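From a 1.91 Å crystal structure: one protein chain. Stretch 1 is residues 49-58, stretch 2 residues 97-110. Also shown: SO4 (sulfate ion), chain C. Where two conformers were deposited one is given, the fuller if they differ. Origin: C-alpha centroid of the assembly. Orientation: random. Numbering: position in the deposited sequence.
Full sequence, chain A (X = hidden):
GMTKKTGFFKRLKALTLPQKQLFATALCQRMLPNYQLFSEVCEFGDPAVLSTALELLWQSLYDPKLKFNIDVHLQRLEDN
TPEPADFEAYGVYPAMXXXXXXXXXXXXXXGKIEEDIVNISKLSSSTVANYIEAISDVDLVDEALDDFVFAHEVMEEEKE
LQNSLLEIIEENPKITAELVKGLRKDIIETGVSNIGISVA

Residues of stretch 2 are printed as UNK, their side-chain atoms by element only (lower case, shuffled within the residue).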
# COMPACT_ATOMS: atom_id res chain seq x y z
N VAL A 49 25.27 -5.44 6.79
CA VAL A 49 25.77 -6.57 6.01
C VAL A 49 25.13 -6.60 4.62
O VAL A 49 25.82 -6.86 3.60
CB VAL A 49 25.58 -7.93 6.76
CG1 VAL A 49 25.64 -9.09 5.80
CG2 VAL A 49 26.61 -8.07 7.91
N LEU A 50 23.83 -6.31 4.58
CA LEU A 50 23.08 -6.22 3.33
C LEU A 50 23.46 -4.95 2.57
O LEU A 50 23.66 -5.02 1.36
CB LEU A 50 21.57 -6.23 3.57
CG LEU A 50 20.84 -7.52 3.93
CD1 LEU A 50 21.24 -7.94 5.37
CD2 LEU A 50 19.35 -7.35 3.80
N SER A 51 23.58 -3.81 3.24
CA SER A 51 23.94 -2.59 2.52
C SER A 51 25.36 -2.64 1.96
O SER A 51 25.60 -2.09 0.89
CB SER A 51 23.71 -1.32 3.35
OG SER A 51 24.47 -1.33 4.54
N THR A 52 26.29 -3.30 2.66
CA THR A 52 27.64 -3.49 2.17
C THR A 52 27.65 -4.37 0.93
O THR A 52 28.32 -4.07 -0.05
CB THR A 52 28.58 -4.17 3.21
OG1 THR A 52 28.65 -3.37 4.39
CG2 THR A 52 29.99 -4.30 2.65
N ALA A 53 26.91 -5.47 0.98
CA ALA A 53 26.74 -6.30 -0.20
C ALA A 53 26.13 -5.50 -1.35
O ALA A 53 26.60 -5.57 -2.49
CB ALA A 53 25.87 -7.56 0.15
N LEU A 54 25.13 -4.69 -1.06
CA LEU A 54 24.50 -3.89 -2.12
C LEU A 54 25.46 -2.91 -2.80
O LEU A 54 25.41 -2.73 -4.01
CB LEU A 54 23.24 -3.21 -1.62
CG LEU A 54 21.98 -4.09 -1.48
CD1 LEU A 54 20.98 -3.46 -0.48
CD2 LEU A 54 21.32 -4.38 -2.86
N GLU A 55 26.32 -2.27 -2.02
CA GLU A 55 27.23 -1.28 -2.51
C GLU A 55 28.26 -1.95 -3.43
O GLU A 55 28.59 -1.41 -4.47
CB GLU A 55 27.91 -0.59 -1.31
CG GLU A 55 29.07 0.38 -1.71
CD GLU A 55 28.60 1.69 -2.38
OE1 GLU A 55 27.86 2.46 -1.71
OE2 GLU A 55 28.98 1.95 -3.55
N LEU A 56 28.70 -3.14 -3.06
CA LEU A 56 29.56 -3.95 -3.90
C LEU A 56 28.84 -4.40 -5.17
O LEU A 56 29.42 -4.40 -6.25
CB LEU A 56 30.12 -5.14 -3.10
CG LEU A 56 31.13 -4.80 -1.97
CD1 LEU A 56 31.45 -6.03 -1.09
CD2 LEU A 56 32.44 -4.29 -2.54
N LEU A 57 27.55 -4.75 -5.09
CA LEU A 57 26.80 -5.07 -6.31
C LEU A 57 26.69 -3.85 -7.24
O LEU A 57 26.83 -3.97 -8.46
CB LEU A 57 25.40 -5.62 -6.00
CG LEU A 57 25.44 -7.03 -5.40
CD1 LEU A 57 24.16 -7.33 -4.61
CD2 LEU A 57 25.74 -8.11 -6.44
N TRP A 58 26.43 -2.68 -6.67
CA TRP A 58 26.38 -1.47 -7.49
C TRP A 58 27.74 -1.23 -8.15
O TRP A 58 27.81 -0.97 -9.36
CB TRP A 58 25.93 -0.26 -6.70
CG TRP A 58 24.47 -0.27 -6.41
CD1 TRP A 58 23.89 -0.40 -5.19
CD2 TRP A 58 23.39 -0.15 -7.35
NE1 TRP A 58 22.52 -0.36 -5.30
CE2 TRP A 58 22.19 -0.21 -6.61
CE3 TRP A 58 23.32 0.01 -8.73
CZ2 TRP A 58 20.94 -0.15 -7.23
CZ3 TRP A 58 22.08 0.11 -9.33
CH2 TRP A 58 20.92 0.05 -8.59
N UNK A 97 13.31 -12.61 2.63
CA UNK A 97 13.25 -12.52 1.17
C UNK A 97 14.29 -11.50 0.68
O UNK A 97 14.94 -11.74 -0.32
o UNK A 97 10.97 -14.26 1.23
c UNK A 97 11.86 -12.05 0.70
c UNK A 97 10.74 -13.08 0.88
o UNK A 97 9.58 -12.71 0.58
N UNK A 98 14.44 -10.41 1.41
CA UNK A 98 15.41 -9.34 1.10
C UNK A 98 16.83 -9.86 1.13
O UNK A 98 17.59 -9.64 0.18
c UNK A 98 15.29 -8.18 2.06
N UNK A 99 17.20 -10.53 2.21
CA UNK A 99 18.59 -11.05 2.32
C UNK A 99 18.77 -12.22 1.35
O UNK A 99 19.82 -12.31 0.65
c UNK A 99 19.00 -11.33 3.84
c UNK A 99 20.43 -11.87 3.96
c UNK A 99 18.02 -12.24 4.54
N UNK A 100 17.74 -13.05 1.18
CA UNK A 100 17.87 -14.21 0.28
C UNK A 100 18.00 -13.78 -1.21
O UNK A 100 18.76 -14.39 -2.00
c UNK A 100 16.84 -16.00 1.83
c UNK A 100 16.62 -16.20 -0.69
c UNK A 100 16.71 -15.24 0.47
N UNK A 101 17.31 -12.72 -1.59
CA UNK A 101 17.51 -12.10 -2.93
C UNK A 101 18.95 -11.66 -3.19
O UNK A 101 19.49 -11.89 -4.25
c UNK A 101 16.56 -10.90 -3.08
N UNK A 102 19.53 -10.97 -2.22
CA UNK A 102 20.89 -10.50 -2.36
C UNK A 102 21.82 -11.69 -2.45
O UNK A 102 22.70 -11.73 -3.33
c UNK A 102 21.29 -9.55 -1.20
c UNK A 102 22.76 -9.20 -1.31
c UNK A 102 20.42 -8.28 -1.27
c UNK A 102 20.37 -7.44 0.03
N UNK A 103 21.59 -12.69 -1.60
CA UNK A 103 22.42 -13.90 -1.65
C UNK A 103 22.31 -14.60 -3.00
O UNK A 103 23.31 -15.02 -3.56
c UNK A 103 22.03 -14.88 -0.55
o UNK A 103 22.15 -14.32 0.74
N UNK A 104 21.07 -14.78 -3.49
CA UNK A 104 20.81 -15.38 -4.80
C UNK A 104 21.51 -14.60 -5.94
O UNK A 104 22.16 -15.18 -6.78
o UNK A 104 18.67 -16.15 -3.98
c UNK A 104 18.96 -16.10 -6.40
c UNK A 104 19.29 -15.44 -5.06
N UNK A 105 21.41 -13.28 -5.92
CA UNK A 105 22.08 -12.47 -6.96
C UNK A 105 23.61 -12.58 -6.93
O UNK A 105 24.26 -12.72 -7.99
c UNK A 105 21.68 -8.65 -7.56
c UNK A 105 22.27 -10.52 -9.25
c UNK A 105 22.31 -10.03 -7.76
c UNK A 105 21.61 -11.01 -6.84
N UNK A 106 24.20 -12.45 -5.74
CA UNK A 106 25.64 -12.64 -5.61
C UNK A 106 26.03 -14.04 -6.06
O UNK A 106 27.03 -14.21 -6.76
c UNK A 106 26.10 -12.45 -4.17
c UNK A 106 26.45 -11.06 -3.67
c UNK A 106 27.73 -10.57 -4.32
c UNK A 106 26.58 -11.08 -2.15
N UNK A 107 25.24 -15.04 -5.68
CA UNK A 107 25.53 -16.41 -6.10
C UNK A 107 25.43 -16.61 -7.60
O UNK A 107 26.22 -17.33 -8.19
N UNK A 108 24.47 -15.93 -8.22
CA UNK A 108 24.25 -16.01 -9.67
C UNK A 108 25.38 -15.34 -10.46
O UNK A 108 25.82 -15.87 -11.47
c UNK A 108 22.91 -15.41 -10.03
N UNK A 109 25.84 -14.18 -9.97
CA UNK A 109 26.98 -13.45 -10.50
C UNK A 109 28.23 -14.31 -10.46
O UNK A 109 29.00 -14.36 -11.42
c UNK A 109 27.19 -12.13 -9.68
c UNK A 109 26.12 -11.11 -10.08
c UNK A 109 25.76 -10.14 -9.02
c UNK A 109 28.57 -11.52 -9.90
N UNK A 110 28.41 -15.03 -9.35
CA UNK A 110 29.57 -15.88 -9.17
C UNK A 110 29.55 -17.03 -10.18
O UNK A 110 30.58 -17.36 -10.76
c UNK A 110 29.59 -16.40 -7.73
n UNK A 110 31.78 -17.32 -5.16
o UNK A 110 29.77 -18.28 -5.43
c UNK A 110 30.73 -17.66 -5.90
c UNK A 110 30.76 -17.25 -7.36
S SO4 C . 34.83 -15.66 -4.71
O1 SO4 C . 36.19 -16.12 -4.43
O2 SO4 C . 34.88 -14.25 -5.15
O3 SO4 C . 34.23 -16.41 -5.82
O4 SO4 C . 34.09 -15.83 -3.45

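Position 97 has two side-chain carbons, the second carrying two oxygens, a carboxylate out of reach of stretch 1: Asp-97, its charge kept off the apolar interface. Position 98 has a single carbon, CB, 4.5 Å from Leu-50 CD2; it is Ala-98, small enough to let that leucine lie close to the backbone. At position 99 one carbon carries two more. The CB of position 99 lies 4.0 Å from Leu-50 CD2, and this is Val-99. Here the backbones come near each other, with Val-99 CA 6.7 Å from Leu-50 CA.

Position 100 repeats the three-carbon fork but reaches nothing across the gap: Val-100. Position 101, one carbon and likewise out of reach, is Ala-101.

Position 102 has four carbons, forked at the first, with one arm two carbons long. It points toward stretch 1 and is Ile-102. Ile-102 CD1 reaches Leu-50 CD2 at 3.9 Å and Leu-54 CG at 4.0 Å, while Ile-102 CG2 lies 3.8 Å from Ala-53 CB; branching at CB spreads methyls over several neighbours.

Position 103, one carbon then one oxygen, points away and is Ser-103. Position 104 has one carbon bearing an oxygen and a carbon: Thr-104, whose OG1 donates to Val-100 O at 2.7 Å, satisfying the hydroxyl within its own helix.

Position 105 has four carbons forked at the second, the pattern of Leu-105; its CD2 is 4.1 Å from Leu-57 CD1. Position 106 has the same fork. Its CA-to-CB bond runs sideways, yet its end comes nearer, as the length of Leu-106 allows: Leu-106 CD2 lies 3.8 Å from Leu-57 CD2.

Position 107 has no side-chain atoms and is Gly-107, away from the contact. Position 108 has one carbon, out of reach: Ala-108. Position 109 has four carbons, forked at the first with one longer arm, and points toward stretch 1. In Ile-109 that arm brings CD1 within 3.3 Å of Leu-57 CD2, a tight apolar approach. Position 110 has three carbons, the last bearing oxygen and nitrogen: Gln-110, exposed, its NE2 donating to sulfate O3 at 2.7 Å.

The helices run in broadly the same direction, inclined by 34°, with axes approaching to 10.6 Å. No hydrogen bond joins them; apolar packing buries 414 Å² in all. Two knobs interlock: Ile-102 sits among Leu-50, Ala-53, Leu-54 and Leu-57, and Leu-57 sits among Ile-102, Leu-105, Leu-106 and Ile-109. Small Ala-53 leaves room for Ile-102, and the three- and four-residue spacing keeps these side chains on the facing sides.

Stretch 2, residues 97-110: DAVVAISTLLGAIQ
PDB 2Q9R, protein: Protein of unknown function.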